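Local coordinates for protein putative fimbrium subunit Fim1C (Bacteroides uniformis, PDB 4K4K) that probably forms part of the tip of fimbriae, the filamentous cell-surface appendages that mediate cell adhesion and biofilm formation, at residues 207-219 / 231-245. Sequence-based numbering, arbitrary orientation.
Sequences VLPAASTAGMALT and HWDVNSAAQSKAFVA
Thr-213 OG1 donates to Ser-240 O at 2.6 Å, the shortest hydrogen bond between 207-219 and 231-245. A chi1 of 58° puts this hydroxyl between the backbone N and the carbonyl carbon and swings CG2 toward Phe-243. That methyl stands over the ring centre, 3.6 Å from the centroid of Phe-243 and 7° off the ring normal, a clear CH-pi contact. Met-216, present as selenomethionine and extended beyond CG, brings SE obliquely to Phe-243 CE2 at 3.6 Å, a Met-aromatic contact, while Val-207 CG2 comes to CD2 obliquely from the other side of the ring plane. Replacing Phe-243 with an alanine would probably open a gap beneath the Thr-213 methyl and strip the Met-216 selenium of its aromatic partner. The backbone fixes the ring's root: Ala-210 and Phe-243 exchange two N-H...O bonds as a single antiparallel bridge. Separately, Thr-213 N donates to Lys-241 O, holding that end of the loop. Beyond the type II turn from Thr-213 to Met-216, strands 217-219 and 231-233 run antiparallel at 160°. There Leu-218 and Trp-232 lie side by side, CD1 of the former 3.8 Å from CE3 of the latter, and His-231 ND1 donates to Thr-219 OG1 at 3.0 Å. This beta hairpin, 217-222 with 228-233, pairs with strand 164-177 through 217-222, while Tyr-249 and Tyr-251 of strand 247-256 meet the Phe-243 and Trp-232 rings, respectively.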
loop_
_atom_site.group_PDB
_atom_site.type_symbol
_atom_site.label_atom_id
_atom_site.label_comp_id
_atom_site.label_asym_id
_atom_site.label_seq_id
_atom_site.Cartn_x
_atom_site.Cartn_y
_atom_site.Cartn_z
ATOM N N VAL A 207 -3.103 -2.308 6.851
ATOM C CA VAL A 207 -3.278 -3.637 7.443
ATOM C C VAL A 207 -3.430 -4.678 6.336
ATOM O O VAL A 207 -3.636 -4.330 5.168
ATOM C CB VAL A 207 -4.483 -3.669 8.432
ATOM C CG1 VAL A 207 -4.262 -2.693 9.605
ATOM C CG2 VAL A 207 -5.811 -3.407 7.707
ATOM N N LEU A 208 -3.390 -5.952 6.722
ATOM C CA LEU A 208 -3.534 -7.015 5.749
ATOM C C LEU A 208 -4.992 -7.253 5.387
ATOM O O LEU A 208 -5.874 -7.146 6.254
ATOM C CB LEU A 208 -2.946 -8.322 6.315
ATOM C CG LEU A 208 -1.462 -8.333 6.672
ATOM C CD1 LEU A 208 -1.028 -9.741 7.033
ATOM C CD2 LEU A 208 -0.596 -7.797 5.511
ATOM N N PRO A 209 -5.251 -7.710 4.142
ATOM C CA PRO A 209 -6.625 -8.127 3.800
ATOM C C PRO A 209 -7.074 -9.261 4.719
ATOM O O PRO A 209 -6.242 -10.044 5.182
ATOM C CB PRO A 209 -6.507 -8.607 2.340
ATOM C CG PRO A 209 -5.218 -7.983 1.823
ATOM C CD PRO A 209 -4.317 -7.924 3.011
ATOM N N ALA A 210 -8.363 -9.323 5.022
ATOM C CA ALA A 210 -8.946 -10.334 5.902
ATOM C C ALA A 210 -10.344 -10.670 5.436
ATOM O O ALA A 210 -11.182 -9.770 5.261
ATOM C CB ALA A 210 -8.986 -9.840 7.352
ATOM N N ALA A 211 -10.602 -11.976 5.248
ATOM C CA ALA A 211 -11.901 -12.490 4.810
ATOM C C ALA A 211 -12.983 -12.135 5.846
ATOM O O ALA A 211 -14.125 -11.883 5.478
ATOM C CB ALA A 211 -11.825 -14.001 4.604
ATOM N N SER A 212 -12.590 -12.022 7.127
ATOM C CA SER A 212 -13.497 -11.627 8.199
ATOM C C SER A 212 -12.821 -10.691 9.192
ATOM O O SER A 212 -11.711 -10.987 9.655
ATOM C CB SER A 212 -14.022 -12.851 8.941
ATOM O OG SER A 212 -14.877 -12.454 10.002
ATOM N N THR A 213 -13.513 -9.600 9.562
ATOM C CA THR A 213 -13.039 -8.649 10.579
ATOM C C THR A 213 -13.546 -9.049 11.991
ATOM O O THR A 213 -13.406 -8.267 12.936
ATOM C CB THR A 213 -13.446 -7.208 10.237
ATOM O OG1 THR A 213 -14.871 -7.115 10.123
ATOM C CG2 THR A 213 -12.762 -6.679 8.985
ATOM N N ALA A 214 -14.106 -10.271 12.146
ATOM C CA ALA A 214 -14.597 -10.766 13.441
ATOM C C ALA A 214 -13.450 -10.907 14.434
ATOM O O ALA A 214 -12.366 -11.381 14.081
ATOM C CB ALA A 214 -15.319 -12.101 13.272
ATOM N N GLY A 215 -13.677 -10.434 15.651
ATOM C CA GLY A 215 -12.661 -10.448 16.695
ATOM C C GLY A 215 -11.785 -9.211 16.695
ATOM O O GLY A 215 -11.010 -9.011 17.632
HETATM N N MSE A 216 -11.868 -8.379 15.631
HETATM C CA MSE A 216 -11.055 -7.160 15.561
HETATM C C MSE A 216 -11.771 -5.994 16.200
HETATM O O MSE A 216 -12.940 -5.739 15.912
HETATM C CB MSE A 216 -10.692 -6.783 14.127
HETATM C CG MSE A 216 -9.853 -7.807 13.417
HETATM SE SE MSE A 216 -9.674 -7.281 11.547
HETATM C CE MSE A 216 -8.599 -8.832 10.988
ATOM N N ALA A 217 -11.050 -5.261 17.022
ATOM C CA ALA A 217 -11.603 -4.085 17.660
ATOM C C ALA A 217 -10.644 -2.916 17.579
ATOM O O ALA A 217 -9.426 -3.101 17.620
ATOM C CB ALA A 217 -11.939 -4.383 19.126
ATOM N N LEU A 218 -11.194 -1.711 17.455
ATOM C CA LEU A 218 -10.432 -0.476 17.564
ATOM C C LEU A 218 -10.446 -0.057 19.027
ATOM O O LEU A 218 -11.520 -0.057 19.643
ATOM C CB LEU A 218 -11.009 0.665 16.700
ATOM C CG LEU A 218 -11.002 0.523 15.195
ATOM C CD1 LEU A 218 -11.556 1.780 14.552
ATOM C CD2 LEU A 218 -9.582 0.253 14.652
ATOM N N THR A 219 -9.281 0.297 19.591
ATOM C CA THR A 219 -9.210 0.783 20.975
ATOM C C THR A 219 -8.800 2.245 20.933
ATOM O O THR A 219 -7.787 2.587 20.320
ATOM C CB THR A 219 -8.282 -0.075 21.868
ATOM O OG1 THR A 219 -8.815 -1.401 21.911
ATOM C CG2 THR A 219 -8.166 0.465 23.317
ATOM N N HIS A 231 -13.624 0.681 23.356
ATOM C CA HIS A 231 -13.439 -0.396 22.378
ATOM C C HIS A 231 -14.618 -0.444 21.434
ATOM O O HIS A 231 -15.762 -0.268 21.866
ATOM C CB HIS A 231 -13.247 -1.754 23.077
ATOM C CG HIS A 231 -12.248 -1.712 24.199
ATOM N ND1 HIS A 231 -10.893 -1.894 23.968
ATOM C CD2 HIS A 231 -12.434 -1.459 25.518
ATOM C CE1 HIS A 231 -10.305 -1.772 25.150
ATOM N NE2 HIS A 231 -11.188 -1.497 26.111
ATOM N N TRP A 232 -14.355 -0.659 20.139
ATOM C CA TRP A 232 -15.420 -0.733 19.146
ATOM C C TRP A 232 -15.134 -1.883 18.190
ATOM O O TRP A 232 -14.014 -1.993 17.685
ATOM C CB TRP A 232 -15.573 0.605 18.409
ATOM C CG TRP A 232 -16.549 0.549 17.264
ATOM C CD1 TRP A 232 -17.913 0.609 17.334
ATOM C CD2 TRP A 232 -16.222 0.370 15.883
ATOM N NE1 TRP A 232 -18.458 0.484 16.075
ATOM C CE2 TRP A 232 -17.440 0.327 15.164
ATOM C CE3 TRP A 232 -15.011 0.232 15.176
ATOM C CZ2 TRP A 232 -17.479 0.186 13.771
ATOM C CZ3 TRP A 232 -15.052 0.105 13.797
ATOM C CH2 TRP A 232 -16.270 0.086 13.108
ATOM N N ASP A 233 -16.136 -2.755 17.965
ATOM C CA ASP A 233 -15.964 -3.921 17.098
ATOM C C ASP A 233 -16.033 -3.539 15.620
ATOM O O ASP A 233 -17.066 -3.062 15.128
ATOM C CB ASP A 233 -16.980 -5.036 17.435
ATOM C CG ASP A 233 -16.448 -6.066 18.434
ATOM O OD1 ASP A 233 -15.242 -6.436 18.334
ATOM O OD2 ASP A 233 -17.241 -6.534 19.284
ATOM N N VAL A 234 -14.910 -3.755 14.909
ATOM C CA VAL A 234 -14.777 -3.442 13.476
ATOM C C VAL A 234 -15.882 -4.132 12.660
ATOM O O VAL A 234 -16.443 -3.502 11.765
ATOM C CB VAL A 234 -13.359 -3.782 12.940
ATOM C CG1 VAL A 234 -13.254 -3.574 11.422
ATOM C CG2 VAL A 234 -12.304 -2.955 13.672
ATOM N N ASN A 235 -16.231 -5.377 13.012
ATOM C CA ASN A 235 -17.246 -6.165 12.303
ATOM C C ASN A 235 -18.686 -5.599 12.484
ATOM O O ASN A 235 -19.571 -5.946 11.699
ATOM C CB ASN A 235 -17.174 -7.631 12.745
ATOM C CG ASN A 235 -17.874 -8.586 11.810
ATOM O OD1 ASN A 235 -17.400 -8.887 10.706
ATOM N ND2 ASN A 235 -19.037 -9.059 12.226
ATOM N N SER A 236 -18.899 -4.678 13.443
ATOM C CA SER A 236 -20.226 -4.086 13.629
ATOM C C SER A 236 -20.514 -3.006 12.558
ATOM O O SER A 236 -21.676 -2.636 12.379
ATOM C CB SER A 236 -20.387 -3.528 15.041
ATOM O OG SER A 236 -19.694 -2.303 15.210
ATOM N N ALA A 237 -19.475 -2.534 11.821
ATOM C CA ALA A 237 -19.666 -1.537 10.769
ATOM C C ALA A 237 -20.263 -2.187 9.535
ATOM O O ALA A 237 -19.920 -3.332 9.208
ATOM C CB ALA A 237 -18.358 -0.850 10.420
ATOM N N ALA A 238 -21.146 -1.450 8.840
ATOM C CA ALA A 238 -21.814 -1.927 7.632
ATOM C C ALA A 238 -20.828 -2.142 6.499
ATOM O O ALA A 238 -20.939 -3.137 5.784
ATOM C CB ALA A 238 -22.885 -0.936 7.196
ATOM N N GLN A 239 -19.834 -1.240 6.361
ATOM C CA GLN A 239 -18.885 -1.298 5.252
ATOM C C GLN A 239 -17.651 -2.185 5.494
ATOM O O GLN A 239 -16.839 -2.321 4.567
ATOM C CB GLN A 239 -18.411 0.124 4.877
ATOM C CG GLN A 239 -19.496 1.113 4.458
ATOM C CD GLN A 239 -20.514 0.557 3.496
ATOM O OE1 GLN A 239 -20.190 0.009 2.437
ATOM N NE2 GLN A 239 -21.772 0.694 3.853
ATOM N N SER A 240 -17.485 -2.784 6.697
ATOM C CA SER A 240 -16.273 -3.575 6.939
ATOM C C SER A 240 -16.496 -4.926 7.646
ATOM O O SER A 240 -15.909 -5.179 8.693
ATOM C CB SER A 240 -15.235 -2.748 7.701
ATOM O OG SER A 240 -15.627 -2.429 9.026
ATOM N N LYS A 241 -17.263 -5.836 7.023
ATOM C CA LYS A 241 -17.416 -7.212 7.537
ATOM C C LYS A 241 -16.137 -8.026 7.183
ATOM O O LYS A 241 -15.842 -9.077 7.762
ATOM C CB LYS A 241 -18.677 -7.885 6.942
ATOM C CG LYS A 241 -19.997 -7.171 7.263
ATOM C CD LYS A 241 -20.409 -7.339 8.719
ATOM C CE LYS A 241 -21.578 -6.459 9.091
ATOM N NZ LYS A 241 -21.926 -6.608 10.528
ATOM N N ALA A 242 -15.381 -7.492 6.241
ATOM C CA ALA A 242 -14.120 -8.010 5.712
ATOM C C ALA A 242 -13.245 -6.847 5.336
ATOM O O ALA A 242 -13.755 -5.743 5.122
ATOM C CB ALA A 242 -14.392 -8.875 4.474
ATOM N N PHE A 243 -11.934 -7.076 5.230
ATOM C CA PHE A 243 -11.001 -6.058 4.735
ATOM C C PHE A 243 -10.557 -6.507 3.345
ATOM O O PHE A 243 -9.845 -7.510 3.227
ATOM C CB PHE A 243 -9.790 -5.879 5.673
ATOM C CG PHE A 243 -10.012 -5.081 6.943
ATOM C CD1 PHE A 243 -10.955 -4.055 6.988
ATOM C CD2 PHE A 243 -9.201 -5.281 8.055
ATOM C CE1 PHE A 243 -11.125 -3.289 8.151
ATOM C CE2 PHE A 243 -9.354 -4.500 9.211
ATOM C CZ PHE A 243 -10.306 -3.503 9.246
ATOM N N VAL A 244 -11.000 -5.792 2.291
ATOM C CA VAL A 244 -10.699 -6.143 0.898
ATOM C C VAL A 244 -9.439 -5.433 0.404
ATOM O O VAL A 244 -9.340 -4.213 0.500
ATOM C CB VAL A 244 -11.932 -5.832 -0.007
ATOM C CG1 VAL A 244 -11.621 -6.062 -1.492
ATOM C CG2 VAL A 244 -13.150 -6.649 0.438
ATOM N N ALA A 245 -8.487 -6.198 -0.180
ATOM C CA ALA A 245 -7.244 -5.647 -0.730
ATOM C C ALA A 245 -7.532 -4.486 -1.683
ATOM O O ALA A 245 -8.499 -4.553 -2.453
ATOM C CB ALA A 245 -6.472 -6.738 -1.476
#